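Long-range contacts in fiber protein (Human adenovirus 14, PDB 3F0Y), which forms the trimeric knob at the tip of the adenovirus fiber and probably attaches the virus to receptors on the host cell: residues D12-L17 with L99-G104; A54-I59 with S197-Y202; E79-S84 with A167-C172; C142-S147 with A184-T189. All blocks are in the same frame, centred on the assembly; numbering follows the deposited sequence.

Contact 1 (D12-L17 with L99-G104); sequences DNINTL and LNHKSG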
# COMPACT_ATOMS: atom_id res chain seq x y z
N ASP A 12 1.14 -12.94 18.45
CA ASP A 12 1.02 -12.21 17.18
C ASP A 12 1.65 -12.98 16.02
O ASP A 12 1.32 -12.73 14.86
CB ASP A 12 1.66 -10.82 17.30
CG ASP A 12 1.32 -9.92 16.11
OD1 ASP A 12 0.17 -9.97 15.62
OD2 ASP A 12 2.21 -9.15 15.68
N ASN A 13 2.53 -13.92 16.34
CA ASN A 13 3.21 -14.73 15.33
C ASN A 13 2.25 -15.50 14.41
O ASN A 13 2.58 -15.75 13.25
CB ASN A 13 4.18 -15.71 15.98
CG ASN A 13 5.39 -15.02 16.60
OD1 ASN A 13 5.92 -14.05 16.06
ND2 ASN A 13 5.82 -15.53 17.75
N ILE A 14 1.08 -15.88 14.93
CA ILE A 14 0.08 -16.61 14.13
C ILE A 14 -0.75 -15.72 13.19
O ILE A 14 -1.53 -16.24 12.40
CB ILE A 14 -0.87 -17.47 15.00
CG1 ILE A 14 -1.70 -16.61 15.96
CG2 ILE A 14 -0.07 -18.52 15.77
CD1 ILE A 14 -3.04 -17.22 16.32
N ASN A 15 -0.59 -14.40 13.29
CA ASN A 15 -1.22 -13.47 12.34
C ASN A 15 -0.44 -13.37 11.03
O ASN A 15 -0.91 -12.74 10.08
CB ASN A 15 -1.39 -12.08 12.95
CG ASN A 15 -2.47 -12.02 14.01
OD1 ASN A 15 -3.54 -12.59 13.86
ND2 ASN A 15 -2.19 -11.31 15.10
N THR A 16 0.74 -13.97 10.99
CA THR A 16 1.57 -14.01 9.79
C THR A 16 1.67 -15.44 9.27
O THR A 16 1.86 -16.38 10.04
CB THR A 16 3.00 -13.50 10.09
OG1 THR A 16 2.95 -12.10 10.39
CG2 THR A 16 3.93 -13.73 8.91
N LEU A 17 1.52 -15.59 7.96
CA LEU A 17 1.80 -16.84 7.26
C LEU A 17 2.80 -16.48 6.17
O LEU A 17 2.48 -15.71 5.26
CB LEU A 17 0.52 -17.41 6.65
CG LEU A 17 0.61 -18.78 5.98
CD1 LEU A 17 1.07 -19.84 6.97
CD2 LEU A 17 -0.74 -19.16 5.37
N LEU A 99 4.11 -22.73 3.57
CA LEU A 99 4.18 -21.55 4.43
C LEU A 99 3.90 -21.97 5.87
O LEU A 99 3.23 -22.97 6.11
CB LEU A 99 3.15 -20.51 4.00
CG LEU A 99 3.21 -20.00 2.56
CD1 LEU A 99 1.97 -19.18 2.23
CD2 LEU A 99 4.48 -19.19 2.32
N ASN A 100 4.44 -21.21 6.80
CA ASN A 100 4.12 -21.38 8.21
C ASN A 100 4.16 -20.02 8.91
O ASN A 100 4.39 -18.99 8.26
CB ASN A 100 5.08 -22.38 8.87
CG ASN A 100 4.43 -23.16 10.01
OD1 ASN A 100 3.93 -22.57 10.97
ND2 ASN A 100 4.43 -24.48 9.89
N HIS A 101 3.93 -20.01 10.22
CA HIS A 101 3.87 -18.77 10.98
C HIS A 101 5.25 -18.16 11.23
O HIS A 101 6.27 -18.77 10.93
CB HIS A 101 3.15 -19.02 12.31
CG HIS A 101 1.71 -19.35 12.15
ND1 HIS A 101 0.85 -18.58 11.40
CD2 HIS A 101 0.96 -20.35 12.66
CE1 HIS A 101 -0.36 -19.10 11.44
NE2 HIS A 101 -0.32 -20.18 12.20
N LYS A 102 5.24 -16.95 11.78
CA LYS A 102 6.48 -16.25 12.13
C LYS A 102 7.16 -16.93 13.31
O LYS A 102 6.53 -17.25 14.31
CB LYS A 102 6.19 -14.78 12.46
CG LYS A 102 7.44 -13.97 12.80
CD LYS A 102 7.10 -12.51 13.05
CE LYS A 102 8.23 -11.79 13.79
NZ LYS A 102 9.49 -11.74 13.00
N SER A 103 8.47 -17.14 13.17
CA SER A 103 9.31 -17.60 14.26
C SER A 103 10.65 -16.90 14.11
O SER A 103 11.58 -17.43 13.49
CB SER A 103 9.48 -19.12 14.22
OG SER A 103 10.35 -19.56 15.24
N GLY A 104 10.74 -15.70 14.68
CA GLY A 104 11.87 -14.82 14.40
C GLY A 104 11.87 -14.44 12.93
O GLY A 104 10.84 -14.04 12.39
O HOH W 1 8.78 -14.44 16.42
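His101 ND1 donates to Thr16 O at 2.8 Å, and the bond is nearly straight, with 170° at the hydrogen. The oxygen lies close to the plane of the imidazole. His101 CG sits anti to the carbonyl carbon (chi1 -67°), which directs CG toward the turn 13-15. The other ring nitrogen, NE2, bonds to the backbone N of Thr113, so both nitrogens are held and the rotation of the ring is fixed. A second bond joins the backbones, Lys102 N to Asn13 O at 3.3 Å.

Water 1 joins Asn13 OD1 to Gly104 N. The same OD1 rests against the methylenes of Lys102, with CD at 3.6 Å. Lys102 then bends at its end (chi4 63°). Its NZ bonds to Gly104 O and forms a salt bridge with Asp207 of the second subunit.

Ile14 CA lies over one face of the His101 ring, 3.6 Å from its centroid, in a CH-pi contact. Ile14 CG2 approaches ring atom CD2 at 3.8 Å. Further along, Leu17 CG meets Leu99 CB at 3.7 Å, and the two side chains cross at about a right angle.

Thr16 OG1 bonds to Ala50 N of the second subunit. The contact thus pins a 3-10 turn and the start of edge strand 16-18 to a long loop of the knob, beside the trimer interface.

Contact 2 (A54-I59 with S197-Y202); sequences AFVYVI and SPFTFY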
# COMPACT_ATOMS: atom_id res chain seq x y z
N ALA A 54 -0.63 -8.74 1.75
CA ALA A 54 0.27 -9.65 1.04
C ALA A 54 1.50 -8.89 0.58
O ALA A 54 1.39 -7.85 -0.07
CB ALA A 54 -0.44 -10.29 -0.15
N PHE A 55 2.67 -9.43 0.90
CA PHE A 55 3.95 -8.76 0.74
C PHE A 55 4.88 -9.74 0.03
O PHE A 55 5.26 -10.76 0.61
CB PHE A 55 4.47 -8.39 2.13
CG PHE A 55 5.84 -7.77 2.16
CD1 PHE A 55 6.00 -6.40 2.07
CD2 PHE A 55 6.97 -8.56 2.36
CE1 PHE A 55 7.26 -5.82 2.14
CE2 PHE A 55 8.23 -7.99 2.42
CZ PHE A 55 8.38 -6.62 2.32
N VAL A 56 5.22 -9.46 -1.23
CA VAL A 56 5.88 -10.46 -2.07
C VAL A 56 7.02 -9.91 -2.94
O VAL A 56 6.92 -8.82 -3.51
CB VAL A 56 4.85 -11.19 -2.97
CG1 VAL A 56 4.25 -10.24 -4.01
CG2 VAL A 56 5.48 -12.41 -3.64
N TYR A 57 8.10 -10.67 -3.01
CA TYR A 57 9.17 -10.41 -3.98
C TYR A 57 9.96 -11.68 -4.24
O TYR A 57 9.78 -12.69 -3.57
CB TYR A 57 10.09 -9.27 -3.52
CG TYR A 57 10.81 -9.49 -2.20
CD1 TYR A 57 10.13 -9.38 -0.99
CD2 TYR A 57 12.17 -9.77 -2.16
CE1 TYR A 57 10.78 -9.57 0.22
CE2 TYR A 57 12.83 -9.96 -0.96
CZ TYR A 57 12.13 -9.85 0.23
OH TYR A 57 12.77 -10.03 1.43
N VAL A 58 10.83 -11.62 -5.25
CA VAL A 58 11.63 -12.76 -5.64
C VAL A 58 13.11 -12.43 -5.57
O VAL A 58 13.52 -11.30 -5.86
CB VAL A 58 11.27 -13.24 -7.07
CG1 VAL A 58 9.79 -13.60 -7.15
CG2 VAL A 58 11.61 -12.19 -8.10
N ILE A 59 13.90 -13.41 -5.14
CA ILE A 59 15.35 -13.31 -5.18
C ILE A 59 15.85 -14.45 -6.04
O ILE A 59 15.69 -15.62 -5.69
CB ILE A 59 15.97 -13.40 -3.77
CG1 ILE A 59 15.38 -12.33 -2.85
CG2 ILE A 59 17.49 -13.26 -3.84
CD1 ILE A 59 15.75 -12.50 -1.40
N SER A 197 11.74 -5.61 -6.05
CA SER A 197 11.43 -4.90 -4.81
C SER A 197 10.09 -5.42 -4.29
O SER A 197 9.28 -5.91 -5.07
CB SER A 197 11.39 -3.39 -5.03
OG SER A 197 10.39 -3.02 -5.96
N PRO A 198 9.87 -5.32 -2.97
CA PRO A 198 8.63 -5.88 -2.42
C PRO A 198 7.38 -5.25 -3.02
O PRO A 198 7.32 -4.03 -3.18
CB PRO A 198 8.73 -5.55 -0.92
CG PRO A 198 10.16 -5.28 -0.66
CD PRO A 198 10.70 -4.70 -1.92
N PHE A 199 6.42 -6.09 -3.38
CA PHE A 199 5.10 -5.62 -3.78
C PHE A 199 4.11 -5.97 -2.69
O PHE A 199 4.00 -7.14 -2.30
CB PHE A 199 4.68 -6.26 -5.10
CG PHE A 199 3.28 -5.89 -5.52
CD1 PHE A 199 2.93 -4.55 -5.68
CD2 PHE A 199 2.33 -6.87 -5.76
CE1 PHE A 199 1.64 -4.20 -6.07
CE2 PHE A 199 1.04 -6.52 -6.16
CZ PHE A 199 0.70 -5.19 -6.31
N THR A 200 3.40 -4.96 -2.20
CA THR A 200 2.35 -5.17 -1.21
C THR A 200 0.99 -4.98 -1.85
O THR A 200 0.72 -3.95 -2.46
CB THR A 200 2.49 -4.21 -0.02
OG1 THR A 200 3.76 -4.41 0.60
CG2 THR A 200 1.39 -4.47 1.01
N PHE A 201 0.14 -6.00 -1.73
CA PHE A 201 -1.25 -5.89 -2.16
C PHE A 201 -2.18 -6.41 -1.08
O PHE A 201 -1.74 -7.06 -0.12
CB PHE A 201 -1.49 -6.60 -3.49
CG PHE A 201 -1.25 -8.09 -3.46
CD1 PHE A 201 -2.31 -8.98 -3.36
CD2 PHE A 201 0.04 -8.59 -3.55
CE1 PHE A 201 -2.09 -10.35 -3.35
CE2 PHE A 201 0.27 -9.96 -3.54
CZ PHE A 201 -0.80 -10.84 -3.43
N TYR A 202 -3.46 -6.11 -1.24
CA TYR A 202 -4.47 -6.43 -0.24
C TYR A 202 -5.62 -7.19 -0.87
O TYR A 202 -5.97 -6.97 -2.03
CB TYR A 202 -4.97 -5.15 0.43
CG TYR A 202 -3.85 -4.20 0.79
CD1 TYR A 202 -3.37 -4.12 2.09
CD2 TYR A 202 -3.26 -3.40 -0.18
CE1 TYR A 202 -2.34 -3.25 2.42
CE2 TYR A 202 -2.23 -2.53 0.13
CZ TYR A 202 -1.78 -2.46 1.43
OH TYR A 202 -0.75 -1.60 1.73
O HOH W 2 7.96 -7.99 -6.02
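An antiparallel strand pair of the four-stranded sheet 16-18, 39-48, 51-60, 199-204 makes this contact. Ala54 faces Phe201 and Val56 faces Phe199 as hydrogen-bonded pairs. Phe55 and Thr200 form the non-hydrogen-bonded pair between them. Four backbone bonds close the pairing: Ala54 N to Phe201 O is 2.7 Å; Phe201 N to Ala54 O, Val56 N to Phe199 O and Phe199 N to Val56 O are each 2.8 Å. Before Phe199, at Ser197, water 2 donates to both Val56 O and Ser197 O.

On the face of Ala54 and Val56, the Phe201 ring lies across its partner. Ala54 CB sits over one ring face, 3.5 Å from the centroid, in a CH-pi contact. It is displaced toward the rim and comes within 3.3 Å of Phe201 CZ. Phe201 CG stands between the backbone N and the carbonyl carbon (chi1 63°), which starts the ring back over the neighbouring strand. Val56 CG1 meets the edge of the same ring, 4.0 Å from Phe201 CE2.

On the other face, Phe55 and Pro198 lie side by side and point the same way. Pro198 CB is 3.4 Å from Phe55 CE1. Thr200 OG1 comes to the edge of the Phe55 ring, 3.3 Å from Phe55 CD1. Tyr57 CD1 touches Pro198 CB from further along the strand.

The Phe55 face looks to the second subunit, where Phe55 packs on Leu51 and Thr200 on Tyr202 of that subunit. The Val56 face looks into the sandwich, toward strands 151-160 and 171-180, while strand 39-48 pairs with the far edge of strand 51-60.

Contact 3 (E79-S84 with A167-C172); sequences ELFFDS and ADTSYC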
# COMPACT_ATOMS: atom_id res chain seq x y z
N GLU A 79 2.58 -19.26 -9.26
CA GLU A 79 1.25 -19.82 -9.06
C GLU A 79 1.21 -20.54 -7.72
O GLU A 79 1.96 -21.49 -7.51
CB GLU A 79 0.91 -20.81 -10.18
CG GLU A 79 0.76 -20.19 -11.55
CD GLU A 79 0.25 -21.18 -12.58
OE1 GLU A 79 0.83 -22.29 -12.67
OE2 GLU A 79 -0.72 -20.87 -13.29
N LEU A 80 0.33 -20.08 -6.83
CA LEU A 80 0.20 -20.66 -5.50
C LEU A 80 -1.18 -21.28 -5.36
O LEU A 80 -2.19 -20.57 -5.39
CB LEU A 80 0.43 -19.60 -4.43
CG LEU A 80 1.69 -18.74 -4.58
CD1 LEU A 80 1.77 -17.73 -3.45
CD2 LEU A 80 2.95 -19.59 -4.64
N PHE A 81 -1.23 -22.60 -5.21
CA PHE A 81 -2.47 -23.33 -5.06
C PHE A 81 -2.58 -23.87 -3.64
O PHE A 81 -1.61 -24.39 -3.09
CB PHE A 81 -2.54 -24.47 -6.07
CG PHE A 81 -2.45 -24.01 -7.50
CD1 PHE A 81 -1.28 -24.17 -8.23
CD2 PHE A 81 -3.53 -23.39 -8.11
CE1 PHE A 81 -1.20 -23.74 -9.55
CE2 PHE A 81 -3.46 -22.96 -9.42
CZ PHE A 81 -2.29 -23.13 -10.14
N PHE A 82 -3.77 -23.75 -3.06
CA PHE A 82 -4.02 -24.17 -1.69
C PHE A 82 -5.25 -25.07 -1.63
O PHE A 82 -6.21 -24.88 -2.38
CB PHE A 82 -4.24 -22.95 -0.79
CG PHE A 82 -3.13 -21.94 -0.86
CD1 PHE A 82 -3.11 -20.97 -1.85
CD2 PHE A 82 -2.11 -21.94 0.09
CE1 PHE A 82 -2.08 -20.03 -1.91
CE2 PHE A 82 -1.08 -21.01 0.04
CZ PHE A 82 -1.07 -20.05 -0.96
N ASP A 83 -5.21 -26.06 -0.73
CA ASP A 83 -6.34 -26.97 -0.54
C ASP A 83 -7.42 -26.32 0.32
O ASP A 83 -7.26 -25.18 0.77
CB ASP A 83 -5.88 -28.31 0.04
CG ASP A 83 -5.22 -28.18 1.41
OD1 ASP A 83 -5.51 -27.22 2.15
OD2 ASP A 83 -4.41 -29.07 1.75
N SER A 84 -8.51 -27.05 0.56
CA SER A 84 -9.66 -26.53 1.32
C SER A 84 -9.34 -26.11 2.75
O SER A 84 -10.10 -25.36 3.36
CB SER A 84 -10.79 -27.57 1.33
OG SER A 84 -10.37 -28.77 1.96
N ALA A 167 -9.09 -30.79 -8.63
CA ALA A 167 -10.27 -30.86 -7.75
C ALA A 167 -10.01 -30.38 -6.32
O ALA A 167 -10.89 -29.81 -5.68
CB ALA A 167 -10.83 -32.28 -7.73
N ASP A 168 -8.79 -30.60 -5.83
CA ASP A 168 -8.43 -30.22 -4.47
C ASP A 168 -7.86 -28.81 -4.34
O ASP A 168 -7.45 -28.41 -3.25
CB ASP A 168 -7.43 -31.24 -3.88
CG ASP A 168 -6.13 -31.29 -4.65
OD1 ASP A 168 -6.10 -30.82 -5.81
OD2 ASP A 168 -5.13 -31.80 -4.10
N THR A 169 -7.84 -28.05 -5.44
CA THR A 169 -7.37 -26.66 -5.41
C THR A 169 -8.54 -25.73 -5.07
O THR A 169 -9.33 -25.37 -5.94
CB THR A 169 -6.74 -26.25 -6.75
OG1 THR A 169 -5.62 -27.09 -7.04
CG2 THR A 169 -6.28 -24.80 -6.70
N SER A 170 -8.63 -25.35 -3.79
CA SER A 170 -9.73 -24.53 -3.30
C SER A 170 -9.44 -23.03 -3.35
O SER A 170 -10.37 -22.22 -3.39
CB SER A 170 -10.08 -24.93 -1.86
OG SER A 170 -10.44 -26.29 -1.79
N TYR A 171 -8.16 -22.66 -3.32
CA TYR A 171 -7.75 -21.26 -3.39
C TYR A 171 -6.52 -21.09 -4.27
O TYR A 171 -5.66 -21.97 -4.32
CB TYR A 171 -7.46 -20.71 -1.99
CG TYR A 171 -8.58 -20.96 -1.01
CD1 TYR A 171 -8.54 -22.06 -0.15
CD2 TYR A 171 -9.69 -20.13 -0.97
CE1 TYR A 171 -9.57 -22.30 0.74
CE2 TYR A 171 -10.72 -20.37 -0.08
CZ TYR A 171 -10.66 -21.45 0.77
OH TYR A 171 -11.69 -21.69 1.65
N CYS A 172 -6.44 -19.96 -4.97
CA CYS A 172 -5.33 -19.67 -5.87
C CYS A 172 -4.84 -18.23 -5.72
O CYS A 172 -5.64 -17.30 -5.59
CB CYS A 172 -5.73 -19.90 -7.33
SG CYS A 172 -6.58 -21.44 -7.63
O HOH W 3 -12.32 -24.18 1.96
O HOH W 4 -9.02 -29.35 -1.10
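Phe82 pairs with Tyr171 in antiparallel fashion at a classic beta bulge, where Ser170 and Tyr171 both face Phe82. Phe82 N donates to Tyr171 O at 2.9 Å. Phe82 O is gripped twice, by Ser170 N at 2.8 Å and by Tyr171 N at 3.1 Å. The Ser170 bond is the more bent at hydrogen, 137° against 159°.

Phe81 and Cys172 form the non-hydrogen-bonded pair. Cys172 SG lies at the edge of the Phe81 ring, 3.7 Å from Phe81 CD2, as a sulfur-aromatic contact. Thr169 CG2 reaches the same ring atom from an oblique direction, at 3.4 Å. Thr169 OG1 lies beside its backbone N (chi1 -60°), which leaves the methyl to meet Phe81.

Phe82 and Tyr171 share the other face and touch through their CB atoms, 4.1 Å apart. The Tyr171 ring turns its edge to Asp83 O, which lies 3.5 Å from Tyr171 CD1. Two waters bridge the loop ends. Water 3 donates to Ser84 O and Tyr171 OH. Water 4 joins Ser84 N to Asp168 O. Tyr171 OH also bonds to Glu206.

The pair ties the end of edge strand 73-82 to the start of strand 171-180. Leu80 packs on Leu41 and Leu43 of strand 39-48 in the other sheet, while Phe82 and Tyr171 both touch Met119.

Contact 4 (C142-S147 with A184-T189); sequences CHYTAS and APEGQT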
# COMPACT_ATOMS: atom_id res chain seq x y z
N CYS A 142 6.53 -3.05 -9.19
CA CYS A 142 7.67 -3.14 -8.30
C CYS A 142 8.85 -2.68 -9.15
O CYS A 142 8.67 -2.28 -10.30
CB CYS A 142 7.87 -4.56 -7.78
SG CYS A 142 8.36 -5.77 -9.02
N HIS A 143 10.05 -2.72 -8.58
CA HIS A 143 11.23 -2.27 -9.31
C HIS A 143 12.38 -3.23 -9.17
O HIS A 143 12.56 -3.86 -8.12
CB HIS A 143 11.65 -0.88 -8.84
CG HIS A 143 10.74 0.22 -9.29
ND1 HIS A 143 9.56 0.52 -8.65
CD2 HIS A 143 10.84 1.09 -10.32
CE1 HIS A 143 8.97 1.52 -9.26
NE2 HIS A 143 9.72 1.89 -10.28
N TYR A 144 13.16 -3.34 -10.24
CA TYR A 144 14.45 -4.00 -10.21
C TYR A 144 15.52 -2.91 -10.12
O TYR A 144 15.54 -1.99 -10.94
CB TYR A 144 14.65 -4.85 -11.46
CG TYR A 144 16.09 -5.27 -11.68
CD1 TYR A 144 16.65 -6.29 -10.93
CD2 TYR A 144 16.89 -4.63 -12.62
CE1 TYR A 144 17.97 -6.68 -11.11
CE2 TYR A 144 18.21 -5.00 -12.82
CZ TYR A 144 18.74 -6.03 -12.06
OH TYR A 144 20.05 -6.42 -12.23
N THR A 145 16.39 -3.02 -9.12
CA THR A 145 17.50 -2.09 -8.96
C THR A 145 18.66 -2.56 -9.84
O THR A 145 19.23 -3.63 -9.62
CB THR A 145 17.96 -2.00 -7.49
OG1 THR A 145 16.83 -1.68 -6.66
CG2 THR A 145 19.03 -0.94 -7.32
N ALA A 146 18.99 -1.75 -10.85
CA ALA A 146 19.99 -2.12 -11.84
C ALA A 146 21.41 -1.87 -11.34
O ALA A 146 21.61 -1.19 -10.34
CB ALA A 146 19.75 -1.35 -13.14
N SER A 147 22.37 -2.42 -12.07
CA SER A 147 23.79 -2.29 -11.73
C SER A 147 24.26 -0.83 -11.70
O SER A 147 25.22 -0.51 -11.00
CB SER A 147 24.65 -3.09 -12.72
OG SER A 147 24.40 -2.70 -14.06
N ALA A 184 16.69 -3.49 -22.04
CA ALA A 184 16.65 -4.45 -20.94
C ALA A 184 17.25 -3.84 -19.67
O ALA A 184 18.07 -2.92 -19.75
CB ALA A 184 17.39 -5.72 -21.31
N PRO A 185 16.83 -4.33 -18.49
CA PRO A 185 17.43 -3.93 -17.21
C PRO A 185 18.96 -4.01 -17.19
O PRO A 185 19.62 -3.12 -16.66
CB PRO A 185 16.85 -4.94 -16.21
CG PRO A 185 15.62 -5.45 -16.82
CD PRO A 185 15.71 -5.27 -18.30
N GLU A 186 19.51 -5.08 -17.77
CA GLU A 186 20.95 -5.34 -17.73
C GLU A 186 21.48 -5.84 -19.07
O GLU A 186 20.72 -6.21 -19.96
CB GLU A 186 21.27 -6.41 -16.67
CG GLU A 186 20.86 -6.05 -15.24
CD GLU A 186 21.75 -4.99 -14.61
OE1 GLU A 186 22.73 -4.54 -15.24
OE2 GLU A 186 21.46 -4.61 -13.46
N GLY A 187 22.80 -5.83 -19.20
CA GLY A 187 23.49 -6.51 -20.29
C GLY A 187 24.00 -7.85 -19.79
O GLY A 187 23.99 -8.11 -18.58
N GLN A 188 24.44 -8.69 -20.72
CA GLN A 188 24.97 -10.01 -20.37
C GLN A 188 26.09 -9.93 -19.33
O GLN A 188 26.18 -10.78 -18.44
CB GLN A 188 25.47 -10.74 -21.62
CG GLN A 188 24.36 -11.26 -22.52
CD GLN A 188 24.88 -11.85 -23.81
OE1 GLN A 188 24.52 -12.97 -24.19
NE2 GLN A 188 25.73 -11.11 -24.51
N THR A 189 26.93 -8.91 -19.45
CA THR A 189 28.09 -8.75 -18.58
C THR A 189 27.78 -8.01 -17.27
O THR A 189 28.56 -8.09 -16.32
CB THR A 189 29.23 -8.00 -19.31
OG1 THR A 189 28.78 -6.72 -19.74
CG2 THR A 189 29.70 -8.80 -20.52
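Three hydrogen bonds converge on the carboxylate of Glu186. Tyr144 OH donates to Glu186 OE2 at 2.6 Å, meeting it on the anti side and 22° out of the carboxylate plane. The ring and carboxylate planes are 88° apart. Ser147 N donates to the same oxygen at 2.7 Å, on its syn lone pair. Ser147 OG donates to the syn lone pair of Glu186 OE1 at 2.8 Å. Ser147 therefore holds both oxygens, one with its backbone and one with its side chain. Ala146 adds its CA, 3.3 Å from Glu186 OE2. Glu186 bends at chi2 (-72°), which turns CD toward the other segment. OE1 also takes a bond from Ser190 OG.

These bonds join the end of edge strand 137-145 to the long loop between strands 171-180 and 199-204, at the far end of the knob sandwich from the 79-84 and 167-172 pair. The site lies beside the second subunit. Lys134 NZ of the second subunit bonds to Tyr144 OH and Thr145 O, and makes a long, weak ion pair with Glu186 OE2. Its charge would be expected to favour the ionised carboxylate.

The remaining contacts are packing. Pro185 CB touches the Tyr144 ring obliquely, 3.6 Å from Tyr144 CD2, with the two side chains about at a right angle. Ala146 CB lies 3.9 Å from Pro185 O. Pro185 also packs on Phe152 and Trp179 of the neighbouring strands.

From the N terminus, contact 1 closes the first loop by bringing 99-104 back to 12-17. Contact 2 opens within that loop, at 54-59, and closes last, at 197-202, so the two cross. Contact 3 also crosses contact 1 but nests inside contact 2. Contact 4 is nested in contact 2 too, crosses contact 3, and follows contact 1 in series. Contacts 1 and 2 reach one sheet of the sandwich, contacts 3 and 4 the other. Leu99 touches Phe82 between contacts 1 and 3. Ser197 OG probably bonds to His143 N between contacts 2 and 4. Contacts 1, 2 and 4 also meet the second subunit.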